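Periplasmic binding protein (Veillonella parvula, PDB 4MO9) probably serves as the solute-binding component of an ABC importer, perhaps for iron-siderophore uptake, and holds trimethylamine oxide in this crystal. Local coordinates at residues 178-181 with 182-186; 280-283 with 284-288; 327-330 with 331-335. All coordinates share one frame; numbering follows the deposited sequence.

Interaction 1: 178-181 with 182-186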
# COMPACT_ATOMS: atom_id res chain seq x y z
N SER A 178 -11.77 -4.33 10.06
CA SER A 178 -10.75 -5.12 10.76
C SER A 178 -10.99 -6.62 10.59
O SER A 178 -10.04 -7.39 10.40
CB SER A 178 -10.75 -4.76 12.25
OG SER A 178 -9.68 -5.43 12.90
N LYS A 179 -12.24 -7.04 10.66
CA LYS A 179 -12.55 -8.46 10.51
C LYS A 179 -12.37 -8.90 9.07
O LYS A 179 -11.89 -10.01 8.81
CB LYS A 179 -13.97 -8.77 11.02
CG LYS A 179 -14.09 -8.70 12.54
CD LYS A 179 -15.53 -8.94 12.97
CE LYS A 179 -15.66 -8.85 14.49
NZ LYS A 179 -17.06 -9.11 14.90
N PHE A 180 -12.75 -8.04 8.13
CA PHE A 180 -12.52 -8.33 6.70
C PHE A 180 -11.04 -8.59 6.47
O PHE A 180 -10.65 -9.54 5.76
CB PHE A 180 -12.97 -7.13 5.85
CG PHE A 180 -12.71 -7.30 4.37
CD1 PHE A 180 -13.73 -7.72 3.52
CD2 PHE A 180 -11.46 -7.01 3.83
CE1 PHE A 180 -13.49 -7.87 2.14
CE2 PHE A 180 -11.22 -7.16 2.45
CZ PHE A 180 -12.24 -7.59 1.62
N TYR A 181 -10.21 -7.71 7.02
CA TYR A 181 -8.76 -7.79 6.86
C TYR A 181 -8.23 -9.03 7.56
O TYR A 181 -7.40 -9.79 7.00
CB TYR A 181 -8.08 -6.56 7.45
CG TYR A 181 -6.59 -6.54 7.21
CD1 TYR A 181 -6.06 -5.99 6.04
CD2 TYR A 181 -5.70 -7.08 8.14
CE1 TYR A 181 -4.69 -5.99 5.81
CE2 TYR A 181 -4.33 -7.07 7.92
CZ TYR A 181 -3.83 -6.52 6.75
OH TYR A 181 -2.47 -6.53 6.52
N THR A 182 -8.68 -9.22 8.80
CA THR A 182 -8.22 -10.31 9.65
C THR A 182 -8.60 -11.68 9.11
O THR A 182 -7.76 -12.60 9.14
CB THR A 182 -8.76 -10.15 11.11
OG1 THR A 182 -8.36 -8.88 11.62
CG2 THR A 182 -8.22 -11.25 12.03
N ASN A 183 -9.85 -11.85 8.64
CA ASN A 183 -10.28 -13.13 8.05
C ASN A 183 -9.24 -13.59 7.02
O ASN A 183 -8.85 -14.75 6.98
CB ASN A 183 -11.63 -13.03 7.31
CG ASN A 183 -12.81 -12.66 8.21
OD1 ASN A 183 -12.75 -12.79 9.44
ND2 ASN A 183 -13.90 -12.19 7.59
N ARG A 184 -8.80 -12.65 6.19
CA ARG A 184 -8.01 -13.00 5.01
C ARG A 184 -6.53 -13.18 5.30
O ARG A 184 -5.91 -14.15 4.84
CB ARG A 184 -8.22 -11.96 3.91
CG ARG A 184 -9.63 -12.03 3.35
CD ARG A 184 -10.00 -10.81 2.54
NE ARG A 184 -11.24 -11.06 1.81
CZ ARG A 184 -12.45 -11.01 2.37
NH1 ARG A 184 -12.57 -10.69 3.65
NH2 ARG A 184 -13.53 -11.26 1.64
N VAL A 185 -5.96 -12.27 6.08
CA VAL A 185 -4.54 -12.37 6.37
C VAL A 185 -4.23 -13.58 7.26
O VAL A 185 -3.22 -14.26 7.04
CB VAL A 185 -3.99 -11.06 6.94
CG1 VAL A 185 -2.57 -11.24 7.46
CG2 VAL A 185 -4.02 -10.00 5.85
N THR A 186 -5.11 -13.88 8.23
CA THR A 186 -4.88 -15.05 9.08
C THR A 186 -4.99 -16.36 8.32
O THR A 186 -4.24 -17.30 8.62
CB THR A 186 -5.79 -15.09 10.34
OG1 THR A 186 -7.17 -15.16 9.95
CG2 THR A 186 -5.55 -13.85 11.21

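Interaction 2: 280-283 with 284-288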
# COMPACT_ATOMS: atom_id res chain seq x y z
N ALA A 280 -4.97 1.33 -16.92
CA ALA A 280 -4.28 0.13 -17.33
C ALA A 280 -5.29 -0.74 -18.05
O ALA A 280 -6.46 -0.78 -17.67
CB ALA A 280 -3.75 -0.61 -16.11
N THR A 281 -4.84 -1.41 -19.10
CA THR A 281 -5.68 -2.40 -19.77
C THR A 281 -4.96 -3.74 -19.79
O THR A 281 -3.73 -3.79 -19.68
CB THR A 281 -5.99 -1.98 -21.22
OG1 THR A 281 -4.81 -2.13 -22.02
CG2 THR A 281 -6.48 -0.54 -21.26
N GLU A 282 -5.72 -4.82 -19.91
CA GLU A 282 -5.16 -6.16 -19.94
C GLU A 282 -4.09 -6.32 -21.03
O GLU A 282 -2.99 -6.80 -20.76
CB GLU A 282 -6.28 -7.19 -20.13
CG GLU A 282 -5.81 -8.63 -20.31
CD GLU A 282 -5.35 -9.26 -19.01
OE1 GLU A 282 -5.73 -8.76 -17.93
OE2 GLU A 282 -4.62 -10.27 -19.08
N ASP A 283 -4.40 -5.89 -22.25
CA ASP A 283 -3.47 -6.04 -23.38
C ASP A 283 -2.16 -5.27 -23.16
O ASP A 283 -1.07 -5.79 -23.43
CB ASP A 283 -4.12 -5.60 -24.70
CG ASP A 283 -5.14 -6.60 -25.19
OD1 ASP A 283 -5.20 -7.71 -24.63
OD2 ASP A 283 -5.89 -6.28 -26.14
N SER A 284 -2.29 -4.03 -22.70
CA SER A 284 -1.12 -3.18 -22.44
C SER A 284 -0.25 -3.76 -21.33
O SER A 284 0.96 -3.88 -21.48
CB SER A 284 -1.58 -1.76 -22.09
OG SER A 284 -0.51 -1.00 -21.56
N SER A 285 -0.87 -4.12 -20.21
CA SER A 285 -0.13 -4.70 -19.10
C SER A 285 0.59 -5.99 -19.49
O SER A 285 1.70 -6.24 -19.03
CB SER A 285 -1.04 -4.92 -17.90
OG SER A 285 -1.45 -3.67 -17.34
N GLN A 286 -0.03 -6.80 -20.34
CA GLN A 286 0.61 -8.01 -20.85
C GLN A 286 1.85 -7.68 -21.69
O GLN A 286 2.91 -8.31 -21.54
CB GLN A 286 -0.36 -8.83 -21.70
CG GLN A 286 -1.36 -9.66 -20.89
CD GLN A 286 -0.73 -10.85 -20.18
OE1 GLN A 286 0.38 -11.28 -20.53
NE2 GLN A 286 -1.43 -11.39 -19.19
N ALA A 287 1.71 -6.70 -22.58
CA ALA A 287 2.82 -6.34 -23.45
C ALA A 287 3.97 -5.71 -22.66
O ALA A 287 5.13 -6.00 -22.94
CB ALA A 287 2.34 -5.41 -24.55
N LEU A 288 3.65 -4.85 -21.69
CA LEU A 288 4.67 -4.22 -20.87
C LEU A 288 5.44 -5.26 -20.04
O LEU A 288 6.67 -5.18 -19.93
CB LEU A 288 4.06 -3.14 -19.97
CG LEU A 288 3.55 -1.89 -20.71
CD1 LEU A 288 2.60 -1.12 -19.81
CD2 LEU A 288 4.69 -0.99 -21.15
O HOH W 1 -1.83 -1.18 -18.93

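Interaction 3: 327-330 with 331-335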
# COMPACT_ATOMS: atom_id res chain seq x y z
N PHE A 327 -1.30 -10.02 0.47
CA PHE A 327 -0.97 -11.25 1.21
C PHE A 327 -1.52 -12.46 0.45
O PHE A 327 -0.81 -13.45 0.26
CB PHE A 327 -1.56 -11.22 2.63
CG PHE A 327 -0.72 -10.46 3.64
CD1 PHE A 327 -0.87 -9.09 3.79
CD2 PHE A 327 0.17 -11.13 4.48
CE1 PHE A 327 -0.12 -8.38 4.73
CE2 PHE A 327 0.93 -10.43 5.44
CZ PHE A 327 0.77 -9.05 5.57
N GLU A 328 -2.77 -12.36 0.00
CA GLU A 328 -3.40 -13.44 -0.75
C GLU A 328 -2.73 -13.68 -2.10
O GLU A 328 -2.49 -14.83 -2.50
CB GLU A 328 -4.88 -13.14 -0.95
CG GLU A 328 -5.72 -13.19 0.33
CD GLU A 328 -7.20 -13.03 0.03
OE1 GLU A 328 -7.53 -12.32 -0.95
OE2 GLU A 328 -8.03 -13.62 0.76
N TYR A 329 -2.42 -12.60 -2.81
CA TYR A 329 -1.79 -12.73 -4.14
C TYR A 329 -0.42 -13.40 -4.06
O TYR A 329 -0.09 -14.24 -4.89
CB TYR A 329 -1.64 -11.36 -4.80
CG TYR A 329 -1.13 -11.45 -6.22
CD1 TYR A 329 0.15 -11.03 -6.57
CD2 TYR A 329 -1.94 -11.97 -7.22
CE1 TYR A 329 0.60 -11.12 -7.88
CE2 TYR A 329 -1.50 -12.06 -8.54
CZ TYR A 329 -0.23 -11.63 -8.86
OH TYR A 329 0.20 -11.73 -10.17
N LEU A 330 0.37 -13.02 -3.06
CA LEU A 330 1.71 -13.60 -2.94
C LEU A 330 1.62 -15.08 -2.59
O LEU A 330 2.29 -15.90 -3.20
CB LEU A 330 2.54 -12.85 -1.90
CG LEU A 330 2.98 -11.43 -2.27
CD1 LEU A 330 3.52 -10.73 -1.03
CD2 LEU A 330 4.03 -11.47 -3.38
N ALA A 331 0.78 -15.43 -1.61
CA ALA A 331 0.66 -16.82 -1.17
C ALA A 331 0.08 -17.72 -2.26
O ALA A 331 0.54 -18.86 -2.47
CB ALA A 331 -0.19 -16.90 0.09
N LYS A 332 -0.93 -17.22 -2.96
CA LYS A 332 -1.54 -17.96 -4.07
C LYS A 332 -0.57 -18.10 -5.25
O LYS A 332 -0.61 -19.12 -5.97
CB LYS A 332 -2.85 -17.27 -4.50
CG LYS A 332 -3.60 -17.94 -5.65
CD LYS A 332 -4.90 -17.16 -5.93
CE LYS A 332 -5.80 -17.85 -6.94
NZ LYS A 332 -6.56 -19.01 -6.38
N THR A 333 0.30 -17.11 -5.45
CA THR A 333 1.28 -17.18 -6.55
C THR A 333 2.35 -18.22 -6.24
O THR A 333 2.72 -19.04 -7.09
CB THR A 333 1.95 -15.80 -6.77
OG1 THR A 333 0.96 -14.86 -7.24
CG2 THR A 333 3.09 -15.89 -7.79
N PHE A 334 2.83 -18.19 -5.00
CA PHE A 334 3.85 -19.12 -4.55
C PHE A 334 3.32 -20.54 -4.38
O PHE A 334 4.03 -21.50 -4.65
CB PHE A 334 4.49 -18.64 -3.25
CG PHE A 334 5.07 -17.25 -3.33
CD1 PHE A 334 5.61 -16.79 -4.51
CD2 PHE A 334 5.05 -16.40 -2.22
CE1 PHE A 334 6.13 -15.50 -4.60
CE2 PHE A 334 5.57 -15.12 -2.30
CZ PHE A 334 6.11 -14.67 -3.51
N TYR A 335 2.07 -20.67 -3.91
CA TYR A 335 1.48 -21.99 -3.64
C TYR A 335 0.07 -22.15 -4.21
O TYR A 335 -0.91 -22.20 -3.45
CB TYR A 335 1.46 -22.23 -2.12
CG TYR A 335 2.82 -22.17 -1.46
CD1 TYR A 335 3.24 -21.02 -0.81
CD2 TYR A 335 3.69 -23.26 -1.49
CE1 TYR A 335 4.49 -20.95 -0.20
CE2 TYR A 335 4.94 -23.20 -0.88
CZ TYR A 335 5.34 -22.04 -0.24
OH TYR A 335 6.57 -21.95 0.38

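Interaction 1: 178-181 with 182-186
Thr182 turns both its N-H and its hydroxyl on Ser178 O, one turn back along the helix. The backbone N of Thr182 donates at 2.8 Å, and its OG1 at 2.6 Å to the same Ser178 O, one donor on each side of the carbonyl plane. A chi1 of -57° folds the Thr182 hydroxyl back along the helix, a common way for threonine to satisfy its hydrogen within a helix; Gln158 NE2 also bonds to this OG1. Phe180 carries the main side-chain contact. The guanidinium of Arg184 lies flat on one face of its ring, planes 13° apart and CZ 3.6 Å from the ring centroid, a parallel cation-pi stack. Arg184 NH1 meanwhile donates to Phe180 O at 3.1 Å, with that oxygen at the edge of the guanidinium and in its plane. Stack and bond together should fix the rotation of the group, and a weak bond from NE to Thr347 adds to this. Tyr181 ends the segment: its ring takes Val185 CG2 over one face, 3.8 Å from the centroid, as a CH-pi contact, while Val185 N bonds to Tyr181 O. The phenol OH is held by Asp323, and His157 stacks on the ring. Helix 171-194 thus turns Tyr181 and Val185 to helix 324-334, Phe180 to helix 344-355, and Ser178 and Thr182 to helix 154-168.

Interaction 2: 280-283 with 284-288
At the N-capped start of helix 282-295, the carboxylate of Glu282 and the amide of Gln286 extend alongside each other in the same direction, but their planes are 43° apart and neither rests flat on the other. Gln286 NE2 reaches Glu282 OE2 at 3.4 Å, a weak bond; the amide is held more firmly from outside, NE2 giving to His367 O and OE1 receiving from Asn369 N, so the glutamine joins this helix start to the C-terminal end of the chain. Met366, on strand 365-367, packs against both side chains. The N-cap is Thr281, just before the helix, whose OG1 accepts from Ser284 N at 3.2 Å, covering an amide that has no helical carbonyl before it. A chi1 of 72° turns this OG1 in over the start of the helix. Thr281 O then starts the regular backbone bonding, taking Ser285 N at 2.9 Å, and Glu282 O follows with Gln286 N. In a full capping box Thr281 N would donate directly to the side chain of Ser284; here a water stands between them. Ser285 OG, which also bonds to Arg275 O, ties the start of the helix to the preceding loop. The water accepts from Thr281 N at 3.0 Å, lies 2.9 Å from Ser284 OG, and donates to Ser285 OG at 3.0 Å.

Interaction 3: 327-330 with 331-335
Tyr329 O is gripped twice by Thr333. Thr333 N donates at 3.0 Å and Thr333 OG1 at 2.6 Å to Tyr329 O, from opposite faces of the carbonyl plane. Thr333 OG1 sits beside its own backbone N (chi1 -66°), which brings the hydroxyl back to the carbonyl and at the same time over the centre of the Tyr329 ring, 3.7 Å above its plane. Phe365 stacks with that ring, and Tyr329 OH makes a weak bond to Met366 N. One residue further on, Leu330 O accepts from Phe334 N at 3.0 Å and lies under one face of the Phe334 ring, nearer the rim than the centre. The two side chains run alongside each other, Leu330 CB 3.8 Å from Phe334 CE2 and Leu330 CD2 3.8 Å from Phe334 CZ. If Phe334 were an alanine, Leu330 O would keep its backbone bond, but a gap would probably open beside Leu330, and Ala228 and Ile259, which Phe334 also touches, would lose a neighbour. Lys332 heads the other way, its NZ bonding to Val342 O and Phe339 O. These are the mostly buried last two turns of helix 324-334, packed on strand 259-263 and helix 224-230. Because the Thr333 hydroxyl gives its hydrogen to Tyr329 O within its own helix, it can lie buried against Met261 beside leucine and aromatic side chains.

Overall arrangement
The three contacts follow one another along the chain, each on or at the end of one helix: interaction 1 in helix 171-194, interaction 2 at the start of helix 282-295, interaction 3 at the end of helix 324-334. Interactions 1 and 3 have centres 15 Å apart and touch, Tyr181 OH lying 3.5 Å from Phe327 CE1 and Arg184 CG 3.4 Å from Glu328 OE2. Interaction 2 stands apart, its nearest atoms about 9 Å from interaction 3 and about 21 Å from interaction 1; strand 365-367, at one edge of the five-stranded sheet, meets both 2 and 3. Helix 171-194 follows the four-stranded sheet and precedes the five-stranded one, consistent with the helical linker between lobes in TroA-like proteins.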